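Local coordinates for glycosyl hydrolase family 62 protein (Coprinopsis cinerea, PDB 5B6T) that hydrolyses alpha-L-arabinofuranosides and, as a family 62 enzyme, probably releases arabinose side groups from arabinoxylan, at residues N257-D262 / Y286-L291; W7-P12 / V252-N257; Q24-P29 / W304-L309; R220-S225 / F246-N251. One frame throughout, in Å; residues are numbered along the deposited sequence.

Interaction 1. Residues N257-D262 / Y286-L291; sequences NAWTRD and YLYQGL
Beside strand 285-290 of the beta-propeller, W259, T260 and D262 of the loop 257-262 pack on Y288, G290 and L291. T260 carries the polar part. Its OG1 lies anti to the backbone N (chi1 -178°) and accepts from L291 N at 3.1 Å. The same oxygen donates to D262 O, 2.7 Å away, in the carbonyl plane and on a lone pair. T260 CG2 sits over the centre of the W259 ring and also meets the edge of the Y288 ring, where Y288 OH is 3.6 Å away. An alanine here would probably leave L291 N without its acceptor and D262 O without its hydroxyl partner, and leave a gap over the W259 ring, where CG2 also meets Y288. W259 brings CZ3 to 3.4 Å from G290 C. With no side chain on G290, the indole and T260 OG1 can both come close to the strand. W259 and Y288 slide past each other; W259 NE1 is hydrogen-bonded to S10 O and Y288 OH to S9 OG. Water 1 donates to D262 OD2 and L291 O and accepts from R261 N. L291 CD2 rests 3.3 Å from D262 OD2. That carboxylate also forms a salt bridge with R220 and accepts from R221 N. The arrangement is a loop packed against a strand of one blade of the five-bladed propeller, the fold of family 62.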
# COMPACT_ATOMS: atom_id res chain seq x y z
N ASN A 257 16.28 -17.22 -8.42
CA ASN A 257 16.28 -16.64 -9.76
C ASN A 257 15.43 -15.38 -9.74
O ASN A 257 14.49 -15.27 -8.94
CB ASN A 257 15.74 -17.63 -10.79
CG ASN A 257 16.54 -18.91 -10.84
OD1 ASN A 257 17.75 -18.89 -11.08
ND2 ASN A 257 15.87 -20.03 -10.61
N ALA A 258 15.72 -14.45 -10.64
CA ALA A 258 14.92 -13.23 -10.73
C ALA A 258 13.54 -13.55 -11.33
O ALA A 258 13.43 -13.80 -12.52
CB ALA A 258 15.62 -12.19 -11.57
N TRP A 259 12.47 -13.51 -10.53
CA TRP A 259 11.14 -13.92 -11.00
C TRP A 259 10.27 -12.76 -11.47
O TRP A 259 9.20 -12.95 -12.08
CB TRP A 259 10.46 -14.74 -9.91
CG TRP A 259 10.12 -13.96 -8.68
CD1 TRP A 259 10.91 -13.76 -7.60
CD2 TRP A 259 8.86 -13.31 -8.39
NE1 TRP A 259 10.25 -13.00 -6.66
CE2 TRP A 259 8.98 -12.73 -7.11
CE3 TRP A 259 7.65 -13.17 -9.09
CZ2 TRP A 259 7.93 -12.02 -6.50
CZ3 TRP A 259 6.60 -12.49 -8.46
CH2 TRP A 259 6.76 -11.91 -7.20
N THR A 260 10.72 -11.55 -11.20
CA THR A 260 10.00 -10.36 -11.59
C THR A 260 11.00 -9.28 -11.97
O THR A 260 12.07 -9.18 -11.37
CB THR A 260 9.07 -9.88 -10.44
OG1 THR A 260 8.34 -8.73 -10.86
CG2 THR A 260 9.86 -9.57 -9.17
N ARG A 261 10.62 -8.45 -12.95
CA ARG A 261 11.31 -7.20 -13.27
C ARG A 261 10.57 -5.97 -12.78
O ARG A 261 11.06 -4.86 -12.95
CB ARG A 261 11.50 -7.08 -14.79
CG ARG A 261 12.43 -8.14 -15.38
CD ARG A 261 12.70 -7.83 -16.85
NE ARG A 261 12.96 -9.07 -17.58
CZ ARG A 261 12.71 -9.27 -18.88
NH1 ARG A 261 12.21 -8.31 -19.65
NH2 ARG A 261 12.97 -10.46 -19.41
N ASP A 262 9.37 -6.19 -12.22
CA ASP A 262 8.52 -5.15 -11.70
C ASP A 262 8.52 -5.21 -10.19
O ASP A 262 8.36 -6.30 -9.61
CB ASP A 262 7.09 -5.35 -12.18
CG ASP A 262 6.93 -5.15 -13.67
OD1 ASP A 262 6.69 -3.99 -14.08
OD2 ASP A 262 7.04 -6.16 -14.44
N TYR A 286 10.15 -4.89 2.59
CA TYR A 286 9.06 -4.39 1.76
C TYR A 286 8.32 -5.56 1.19
O TYR A 286 8.85 -6.34 0.40
CB TYR A 286 9.56 -3.46 0.62
CG TYR A 286 8.51 -2.55 0.02
CD1 TYR A 286 7.91 -1.57 0.78
CD2 TYR A 286 8.12 -2.67 -1.31
CE1 TYR A 286 6.94 -0.74 0.23
CE2 TYR A 286 7.20 -1.82 -1.89
CZ TYR A 286 6.58 -0.89 -1.09
OH TYR A 286 5.61 -0.07 -1.63
N LEU A 287 7.04 -5.67 1.56
CA LEU A 287 6.14 -6.69 1.02
C LEU A 287 5.52 -6.08 -0.24
O LEU A 287 4.92 -5.01 -0.16
CB LEU A 287 5.07 -7.03 2.06
CG LEU A 287 4.07 -8.13 1.65
CD1 LEU A 287 4.68 -9.50 1.44
CD2 LEU A 287 2.99 -8.19 2.72
N TYR A 288 5.71 -6.72 -1.38
CA TYR A 288 5.39 -6.07 -2.66
C TYR A 288 4.73 -7.08 -3.59
O TYR A 288 4.70 -8.29 -3.30
CB TYR A 288 6.66 -5.50 -3.26
CG TYR A 288 7.58 -6.54 -3.88
CD1 TYR A 288 8.43 -7.33 -3.09
CD2 TYR A 288 7.62 -6.73 -5.24
CE1 TYR A 288 9.26 -8.28 -3.65
CE2 TYR A 288 8.45 -7.67 -5.81
CZ TYR A 288 9.27 -8.45 -5.01
OH TYR A 288 10.14 -9.37 -5.59
N GLN A 289 4.23 -6.58 -4.71
CA GLN A 289 3.74 -7.43 -5.77
C GLN A 289 4.66 -7.40 -6.98
O GLN A 289 5.14 -6.33 -7.41
CB GLN A 289 2.32 -7.05 -6.22
CG GLN A 289 2.17 -5.64 -6.77
CD GLN A 289 0.76 -5.26 -7.13
OE1 GLN A 289 -0.22 -5.76 -6.56
NE2 GLN A 289 0.64 -4.31 -8.07
N GLY A 290 4.89 -8.60 -7.53
CA GLY A 290 5.68 -8.80 -8.73
C GLY A 290 4.97 -9.77 -9.64
O GLY A 290 3.94 -10.34 -9.29
N LEU A 291 5.53 -9.96 -10.84
CA LEU A 291 4.95 -10.91 -11.78
C LEU A 291 5.97 -11.35 -12.82
O LEU A 291 7.02 -10.72 -13.00
CB LEU A 291 3.70 -10.36 -12.46
CG LEU A 291 3.89 -9.45 -13.67
CD1 LEU A 291 2.53 -9.13 -14.22
CD2 LEU A 291 4.62 -8.16 -13.36
O HOH W 1 8.23 -8.60 -14.30

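Interaction 2. Residues W7-P12 / V252-N257; sequences WSSSGP and VAFTGN
Two backbone hydrogen bonds join W7, S9 and A253 and set strands 7-9 and 252-254 side by side in parallel. A253 N donates to W7 O at 2.8 Å, and S9 N donates to A253 O at 2.7 Å. A253 is therefore held through both its N-H and its carbonyl. S8 CA adds a C-H contact to A253 O at 3.3 Å. Next to this pairing, water 2 bridges the two segments: it donates to S9 O and accepts from G256 N.

The serines settle their own hydroxyls close by. S9 OG is anti to the backbone N (chi1 -177°), beside its own carbonyl carbon, and donates to S10 O at 2.7 Å. S10 OG donates to G11 O in the same way, in the carbonyl plane, and also bonds L308 N of the next strand.

Packing follows the sheet faces. W7, S9, V252 and F254 share one face. There, S9 CB lies 3.6 Å from F254 CD2, and V252 CG1 reaches the same CB. V252 CG2 touches W7 CD1 at 3.9 Å, while W7 NE1 bonds F246 O. S8 and A253 share the other face, and S8 OG meets CG2 of T255, in the loop after the strand, at 3.5 Å. Strand 7-9 thus enters a sheet otherwise made of strands late in the chain, consistent with the ring closure of beta-propellers. Both direct hydrogen bonds are backbone to backbone, so the side chains add mostly apolar packing and are not what holds the strands together by polar bonds.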
# COMPACT_ATOMS: atom_id res chain seq x y z
N TRP A 7 18.48 -4.38 -1.92
CA TRP A 7 17.54 -5.38 -1.39
C TRP A 7 17.90 -6.77 -1.87
O TRP A 7 18.50 -6.96 -2.94
CB TRP A 7 16.10 -5.12 -1.87
CG TRP A 7 15.60 -3.73 -1.69
CD1 TRP A 7 15.69 -2.73 -2.60
CD2 TRP A 7 14.94 -3.19 -0.54
NE1 TRP A 7 15.12 -1.60 -2.09
CE2 TRP A 7 14.65 -1.85 -0.83
CE3 TRP A 7 14.57 -3.71 0.70
CZ2 TRP A 7 14.00 -1.01 0.09
CZ3 TRP A 7 13.91 -2.90 1.60
CH2 TRP A 7 13.63 -1.55 1.29
N SER A 8 17.42 -7.74 -1.09
CA SER A 8 17.36 -9.14 -1.50
C SER A 8 15.91 -9.59 -1.46
O SER A 8 15.22 -9.43 -0.44
CB SER A 8 18.19 -10.02 -0.55
OG SER A 8 18.04 -11.40 -0.91
N SER A 9 15.44 -10.13 -2.58
CA SER A 9 14.06 -10.57 -2.71
C SER A 9 13.91 -12.05 -2.53
O SER A 9 14.70 -12.86 -3.05
CB SER A 9 13.48 -10.21 -4.07
OG SER A 9 12.10 -10.60 -4.14
N SER A 10 12.86 -12.42 -1.81
CA SER A 10 12.33 -13.78 -1.82
C SER A 10 11.80 -14.14 -3.19
O SER A 10 11.66 -13.29 -4.06
CB SER A 10 11.18 -13.89 -0.83
OG SER A 10 10.02 -13.22 -1.31
N GLY A 11 11.46 -15.41 -3.36
CA GLY A 11 10.62 -15.81 -4.45
C GLY A 11 9.19 -15.39 -4.22
O GLY A 11 8.89 -14.71 -3.22
N PRO A 12 8.29 -15.77 -5.13
CA PRO A 12 6.88 -15.45 -4.88
C PRO A 12 6.39 -16.23 -3.68
O PRO A 12 6.57 -17.49 -3.65
CB PRO A 12 6.18 -15.89 -6.16
CG PRO A 12 7.15 -16.81 -6.87
CD PRO A 12 8.52 -16.49 -6.39
N VAL A 252 17.55 -4.70 -6.75
CA VAL A 252 16.98 -5.89 -6.12
C VAL A 252 17.69 -7.14 -6.59
O VAL A 252 17.62 -7.52 -7.76
CB VAL A 252 15.47 -5.99 -6.43
CG1 VAL A 252 14.91 -7.33 -5.98
CG2 VAL A 252 14.71 -4.82 -5.80
N ALA A 253 18.44 -7.73 -5.66
CA ALA A 253 19.02 -9.05 -5.81
C ALA A 253 17.95 -10.07 -5.46
O ALA A 253 17.01 -9.76 -4.73
CB ALA A 253 20.21 -9.21 -4.86
N PHE A 254 18.16 -11.30 -5.95
CA PHE A 254 17.35 -12.44 -5.53
C PHE A 254 18.31 -13.52 -5.02
O PHE A 254 19.34 -13.77 -5.66
CB PHE A 254 16.56 -13.00 -6.72
CG PHE A 254 15.56 -12.04 -7.30
CD1 PHE A 254 15.96 -11.05 -8.18
CD2 PHE A 254 14.21 -12.14 -7.00
CE1 PHE A 254 15.05 -10.16 -8.70
CE2 PHE A 254 13.30 -11.27 -7.55
CZ PHE A 254 13.72 -10.26 -8.38
N THR A 255 17.95 -14.18 -3.92
CA THR A 255 18.73 -15.37 -3.46
C THR A 255 18.58 -16.47 -4.50
O THR A 255 19.52 -17.21 -4.78
CB THR A 255 18.31 -15.87 -2.06
OG1 THR A 255 16.90 -16.13 -2.03
CG2 THR A 255 18.65 -14.83 -1.00
N GLY A 256 17.38 -16.58 -5.06
CA GLY A 256 17.08 -17.49 -6.16
C GLY A 256 17.13 -16.79 -7.51
O GLY A 256 17.91 -15.86 -7.72
N ASN A 257 16.28 -17.22 -8.42
CA ASN A 257 16.28 -16.64 -9.76
C ASN A 257 15.43 -15.38 -9.74
O ASN A 257 14.49 -15.27 -8.94
CB ASN A 257 15.74 -17.63 -10.79
CG ASN A 257 16.54 -18.91 -10.84
OD1 ASN A 257 17.75 -18.89 -11.08
ND2 ASN A 257 15.87 -20.03 -10.61
O HOH W 2 14.83 -15.30 -4.30

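Interaction 3. Residues Q24-P29 / W304-L309; sequences QGIKDP and WKLGLL
K27 lays the aliphatic part of its chain over one face of the W304 indole. The contact joins two blades of the propeller: strand 25-27 begins the strand 25-34 of one, and 305-309 belongs to another. K27 CE stands 3.8 Å from the centroid of the five-membered ring of W304, a CH-pi contact 25° off the ring normal. The bend at chi3 (73°) places CE there, and CD also touches W304 CD1. K27 NZ is hydrogen-bonded to Y299 OH, water 4 and a bound glycerol, and a lead ion lies about 5 Å from the nearest atom of the side chain. This is consistent with the central pocket of family 62 enzymes. An alanine here would probably uncover this face of W304 and leave Y299 OH without its amine partner.

One direct hydrogen bond links the backbones. I26 N donates to W304 O at 3.0 Å, from above the carbonyl plane. Water 3 donates to that same oxygen and to Q24 O, and accepts from K305 NZ. Q24 and G25 form a classic beta bulge facing A45. Further along, the chain turns a corner at D28, and P29 CD comes back to L306 CD2. L306 CD1 meets I26 CG2 at 3.9 Å, the two side chains crossing at about a right angle. L306 CD2 lies 3.4 Å from I26 O.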
# COMPACT_ATOMS: atom_id res chain seq x y z
N GLN A 24 -6.82 -14.16 -10.50
CA GLN A 24 -5.63 -14.14 -11.34
C GLN A 24 -4.42 -13.49 -10.65
O GLN A 24 -3.30 -13.96 -10.82
CB GLN A 24 -5.96 -13.46 -12.68
CG GLN A 24 -6.95 -14.35 -13.48
CD GLN A 24 -7.58 -13.75 -14.74
OE1 GLN A 24 -7.64 -14.42 -15.79
NE2 GLN A 24 -8.11 -12.54 -14.65
N GLY A 25 -4.64 -12.44 -9.86
CA GLY A 25 -3.57 -11.76 -9.15
C GLY A 25 -3.92 -11.54 -7.68
O GLY A 25 -5.09 -11.31 -7.34
N ILE A 26 -2.91 -11.60 -6.82
CA ILE A 26 -3.03 -11.16 -5.41
C ILE A 26 -2.16 -9.93 -5.32
O ILE A 26 -1.00 -9.97 -5.72
CB ILE A 26 -2.57 -12.23 -4.42
CG1 ILE A 26 -3.43 -13.47 -4.56
CG2 ILE A 26 -2.55 -11.72 -2.99
CD1 ILE A 26 -4.88 -13.29 -4.25
N LYS A 27 -2.73 -8.82 -4.83
CA LYS A 27 -2.19 -7.51 -5.11
C LYS A 27 -2.25 -6.56 -3.90
O LYS A 27 -2.98 -6.78 -2.94
CB LYS A 27 -2.99 -6.86 -6.24
CG LYS A 27 -2.89 -7.59 -7.57
CD LYS A 27 -3.52 -6.77 -8.68
CE LYS A 27 -2.66 -5.59 -9.05
NZ LYS A 27 -3.39 -4.67 -9.96
N ASP A 28 -1.47 -5.49 -3.99
CA ASP A 28 -1.65 -4.30 -3.17
C ASP A 28 -1.65 -4.57 -1.65
O ASP A 28 -2.55 -4.10 -0.94
CB ASP A 28 -2.98 -3.61 -3.54
CG ASP A 28 -3.24 -3.52 -5.04
OD1 ASP A 28 -2.28 -3.28 -5.78
OD2 ASP A 28 -4.44 -3.69 -5.41
N PRO A 29 -0.65 -5.32 -1.13
CA PRO A 29 -0.77 -5.80 0.23
C PRO A 29 -0.62 -4.74 1.30
O PRO A 29 0.18 -3.80 1.15
CB PRO A 29 0.41 -6.80 0.35
CG PRO A 29 1.39 -6.32 -0.67
CD PRO A 29 0.56 -5.83 -1.80
N TRP A 304 -0.11 -11.35 -10.75
CA TRP A 304 0.65 -10.76 -9.62
C TRP A 304 0.71 -11.72 -8.45
O TRP A 304 -0.27 -12.38 -8.11
CB TRP A 304 0.02 -9.44 -9.14
CG TRP A 304 0.01 -8.36 -10.16
CD1 TRP A 304 -1.02 -8.04 -10.97
CD2 TRP A 304 1.07 -7.45 -10.47
NE1 TRP A 304 -0.69 -6.97 -11.76
CE2 TRP A 304 0.60 -6.59 -11.47
CE3 TRP A 304 2.36 -7.28 -9.99
CZ2 TRP A 304 1.39 -5.59 -12.04
CZ3 TRP A 304 3.15 -6.26 -10.53
CH2 TRP A 304 2.67 -5.43 -11.55
N LYS A 305 1.88 -11.76 -7.80
CA LYS A 305 2.13 -12.54 -6.58
C LYS A 305 2.90 -11.65 -5.63
O LYS A 305 3.55 -10.71 -6.05
CB LYS A 305 2.90 -13.84 -6.91
CG LYS A 305 2.17 -14.69 -7.96
CD LYS A 305 2.92 -15.92 -8.36
CE LYS A 305 2.42 -16.46 -9.68
NZ LYS A 305 0.96 -16.80 -9.72
N LEU A 306 2.81 -11.97 -4.35
CA LEU A 306 3.50 -11.18 -3.31
C LEU A 306 4.85 -11.81 -2.99
O LEU A 306 4.94 -13.03 -2.80
CB LEU A 306 2.64 -11.12 -2.04
CG LEU A 306 1.18 -10.66 -2.21
CD1 LEU A 306 0.52 -10.50 -0.86
CD2 LEU A 306 1.07 -9.39 -3.04
N GLY A 307 5.86 -10.97 -2.89
CA GLY A 307 7.18 -11.32 -2.38
C GLY A 307 7.66 -10.33 -1.33
O GLY A 307 6.96 -9.35 -1.00
N LEU A 308 8.84 -10.61 -0.78
CA LEU A 308 9.36 -9.81 0.32
C LEU A 308 10.79 -9.40 0.03
O LEU A 308 11.62 -10.28 -0.20
CB LEU A 308 9.33 -10.61 1.60
CG LEU A 308 9.68 -9.85 2.89
CD1 LEU A 308 8.65 -8.77 3.18
CD2 LEU A 308 9.77 -10.80 4.08
N LEU A 309 11.03 -8.10 0.04
CA LEU A 309 12.38 -7.55 -0.06
C LEU A 309 12.94 -7.37 1.34
O LEU A 309 12.27 -6.85 2.19
CB LEU A 309 12.36 -6.18 -0.73
CG LEU A 309 11.73 -6.03 -2.11
CD1 LEU A 309 11.92 -4.61 -2.61
CD2 LEU A 309 12.33 -7.00 -3.10
O HOH W 3 -0.98 -14.69 -9.59
O HOH W 4 -3.67 -6.49 -12.14

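Interaction 4. Residues R220-S225 / F246-N251; sequences RRWFRS and FARANN
The W222 indole has R248 CD on one face and R224 CG on the opposite face, each offset toward the rim, in a contact that fastens the loop before strand 252-254 to a propeller blade through a classic beta bulge. R248 CD is 3.3 Å above the ring plane of W222. The R248 chain runs extended from CG to NE, and R248 CG lies 3.6 Å from W222 CB. Its guanidinium is turned 73° from the ring. R248 CZ is 5.5 Å from the centroid of the five-membered ring of W222, so any cation-pi attraction is at most weak. N250 ND2 and water 5 lie in plane at the guanidinium edge; R248 NE donates to that water, which in turn donates to R220 O. The F246 ring offers its edge to F223 CB.

In the bulge, F246 and A247 of the loop both face F223 of strand 221-228. F223 N donates to A247 O at 2.9 Å, nearly straight (169° at the hydrogen). F223 O accepts from F246 N at 2.9 Å and, weakly, from A247 N. S225 OG packs on F246 CB and bonds A239 O.

The loop is shaped from within by N251. Its OD1 accepts from R248 N at 2.9 Å, and its ND2 donates to F246 O from above that carbonyl plane. N251 N also bonds R248 O. The amide thus bonds the backbone on both sides of A247, at F246 O and R248 N. Beyond the bulge, solvent links the two segments: water 6 donates to R221 O at 2.8 Å and accepts from A249 N.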
# COMPACT_ATOMS: atom_id res chain seq x y z
N ARG A 220 8.63 -0.81 -16.74
CA ARG A 220 8.51 -1.62 -15.53
C ARG A 220 8.20 -0.78 -14.29
O ARG A 220 8.62 0.36 -14.16
CB ARG A 220 9.79 -2.43 -15.31
CG ARG A 220 10.14 -3.41 -16.43
CD ARG A 220 9.15 -4.54 -16.48
NE ARG A 220 9.41 -5.46 -17.59
CZ ARG A 220 8.63 -6.49 -17.88
NH1 ARG A 220 7.55 -6.78 -17.14
NH2 ARG A 220 8.93 -7.25 -18.92
N ARG A 221 7.48 -1.39 -13.37
CA ARG A 221 7.11 -0.70 -12.13
C ARG A 221 8.32 -0.60 -11.21
O ARG A 221 9.18 -1.50 -11.13
CB ARG A 221 5.97 -1.44 -11.41
CG ARG A 221 4.72 -1.65 -12.25
CD ARG A 221 4.27 -0.36 -12.90
NE ARG A 221 3.00 -0.48 -13.60
CZ ARG A 221 1.81 -0.11 -13.11
NH1 ARG A 221 1.67 0.35 -11.87
NH2 ARG A 221 0.73 -0.23 -13.90
N TRP A 222 8.34 0.51 -10.49
CA TRP A 222 9.39 0.79 -9.51
C TRP A 222 8.91 1.83 -8.52
O TRP A 222 7.87 2.44 -8.72
CB TRP A 222 10.68 1.25 -10.19
CG TRP A 222 10.63 2.58 -10.92
CD1 TRP A 222 9.88 2.90 -12.01
CD2 TRP A 222 11.39 3.75 -10.59
NE1 TRP A 222 10.14 4.20 -12.39
CE2 TRP A 222 11.04 4.75 -11.52
CE3 TRP A 222 12.34 4.05 -9.61
CZ2 TRP A 222 11.60 6.02 -11.50
CZ3 TRP A 222 12.88 5.30 -9.57
CH2 TRP A 222 12.53 6.28 -10.52
N PHE A 223 9.68 2.03 -7.45
CA PHE A 223 9.38 3.00 -6.41
C PHE A 223 10.38 4.12 -6.27
O PHE A 223 11.58 3.88 -6.27
CB PHE A 223 9.20 2.33 -5.02
CG PHE A 223 7.88 1.65 -4.90
CD1 PHE A 223 7.72 0.33 -5.36
CD2 PHE A 223 6.79 2.36 -4.47
CE1 PHE A 223 6.48 -0.27 -5.30
CE2 PHE A 223 5.54 1.76 -4.44
CZ PHE A 223 5.39 0.46 -4.88
N ARG A 224 9.83 5.32 -6.11
CA ARG A 224 10.58 6.52 -5.76
C ARG A 224 10.34 6.86 -4.32
O ARG A 224 9.33 6.46 -3.75
CB ARG A 224 10.16 7.68 -6.67
CG ARG A 224 10.40 7.39 -8.15
CD ARG A 224 9.88 8.47 -9.07
NE ARG A 224 10.62 9.72 -8.95
CZ ARG A 224 10.10 10.94 -9.18
NH1 ARG A 224 8.83 11.07 -9.57
NH2 ARG A 224 10.85 12.02 -9.03
N SER A 225 11.26 7.62 -3.73
CA SER A 225 11.17 7.99 -2.31
C SER A 225 11.60 9.41 -2.06
O SER A 225 12.50 9.95 -2.75
CB SER A 225 12.01 7.04 -1.45
OG SER A 225 13.39 7.03 -1.86
N PHE A 246 14.18 3.84 -4.95
CA PHE A 246 13.90 3.22 -3.68
C PHE A 246 13.95 1.70 -3.89
O PHE A 246 14.64 0.99 -3.17
CB PHE A 246 12.55 3.66 -3.10
CG PHE A 246 12.26 3.03 -1.79
CD1 PHE A 246 12.92 3.47 -0.63
CD2 PHE A 246 11.37 1.97 -1.70
CE1 PHE A 246 12.67 2.87 0.60
CE2 PHE A 246 11.12 1.34 -0.49
CZ PHE A 246 11.77 1.80 0.67
N ALA A 247 13.19 1.21 -4.87
CA ALA A 247 13.17 -0.22 -5.18
C ALA A 247 12.84 -0.37 -6.66
O ALA A 247 11.86 0.19 -7.13
CB ALA A 247 12.16 -0.95 -4.30
N ARG A 248 13.65 -1.14 -7.36
CA ARG A 248 13.56 -1.29 -8.80
C ARG A 248 14.39 -2.52 -9.18
O ARG A 248 15.21 -2.96 -8.38
CB ARG A 248 14.13 -0.04 -9.48
CG ARG A 248 13.95 0.00 -11.01
CD ARG A 248 14.18 1.42 -11.55
NE ARG A 248 14.05 1.41 -13.00
CZ ARG A 248 15.06 1.37 -13.88
NH1 ARG A 248 16.34 1.42 -13.51
NH2 ARG A 248 14.77 1.29 -15.17
N ALA A 249 14.17 -3.10 -10.35
CA ALA A 249 14.95 -4.28 -10.72
C ALA A 249 16.45 -4.08 -10.55
O ALA A 249 17.16 -5.04 -10.22
CB ALA A 249 14.65 -4.67 -12.16
N ASN A 250 16.94 -2.85 -10.74
CA ASN A 250 18.39 -2.61 -10.68
C ASN A 250 18.97 -2.43 -9.29
O ASN A 250 20.19 -2.23 -9.16
CB ASN A 250 18.84 -1.46 -11.60
CG ASN A 250 18.27 -0.11 -11.17
OD1 ASN A 250 17.15 -0.05 -10.73
ND2 ASN A 250 19.03 0.97 -11.33
N ASN A 251 18.16 -2.49 -8.25
CA ASN A 251 18.71 -2.60 -6.90
C ASN A 251 18.13 -3.73 -6.07
O ASN A 251 18.21 -3.72 -4.83
CB ASN A 251 18.66 -1.26 -6.13
CG ASN A 251 17.28 -0.88 -5.64
OD1 ASN A 251 16.28 -1.42 -6.11
ND2 ASN A 251 17.20 0.10 -4.75
O HOH W 5 11.59 0.81 -14.27
O HOH W 6 11.69 -2.45 -11.89

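In the fold
Interactions 1, 2 and 3 all reach one mixed sheet, in which strands 285-290, 305-311, 7-9 and 252-254 take part. Interaction 4 belongs to a different sheet, yet D262 connects it to interaction 1 through R220 and R221, and W7 connects it to interaction 2. Interactions 1, 3 and 4 are buried, while interaction 2 is partly exposed and lies farthest from the chain centre, about 20 Å between centres. Interaction 3 lies nearest that centre, at about 11 Å. The chemistry differs: regular backbone pairing in 2, at an edge strand of the sheet; a bulge across the contact in 4; a threonine hydroxyl in 1; and a lysine on an indole near the bound lead ion in 3.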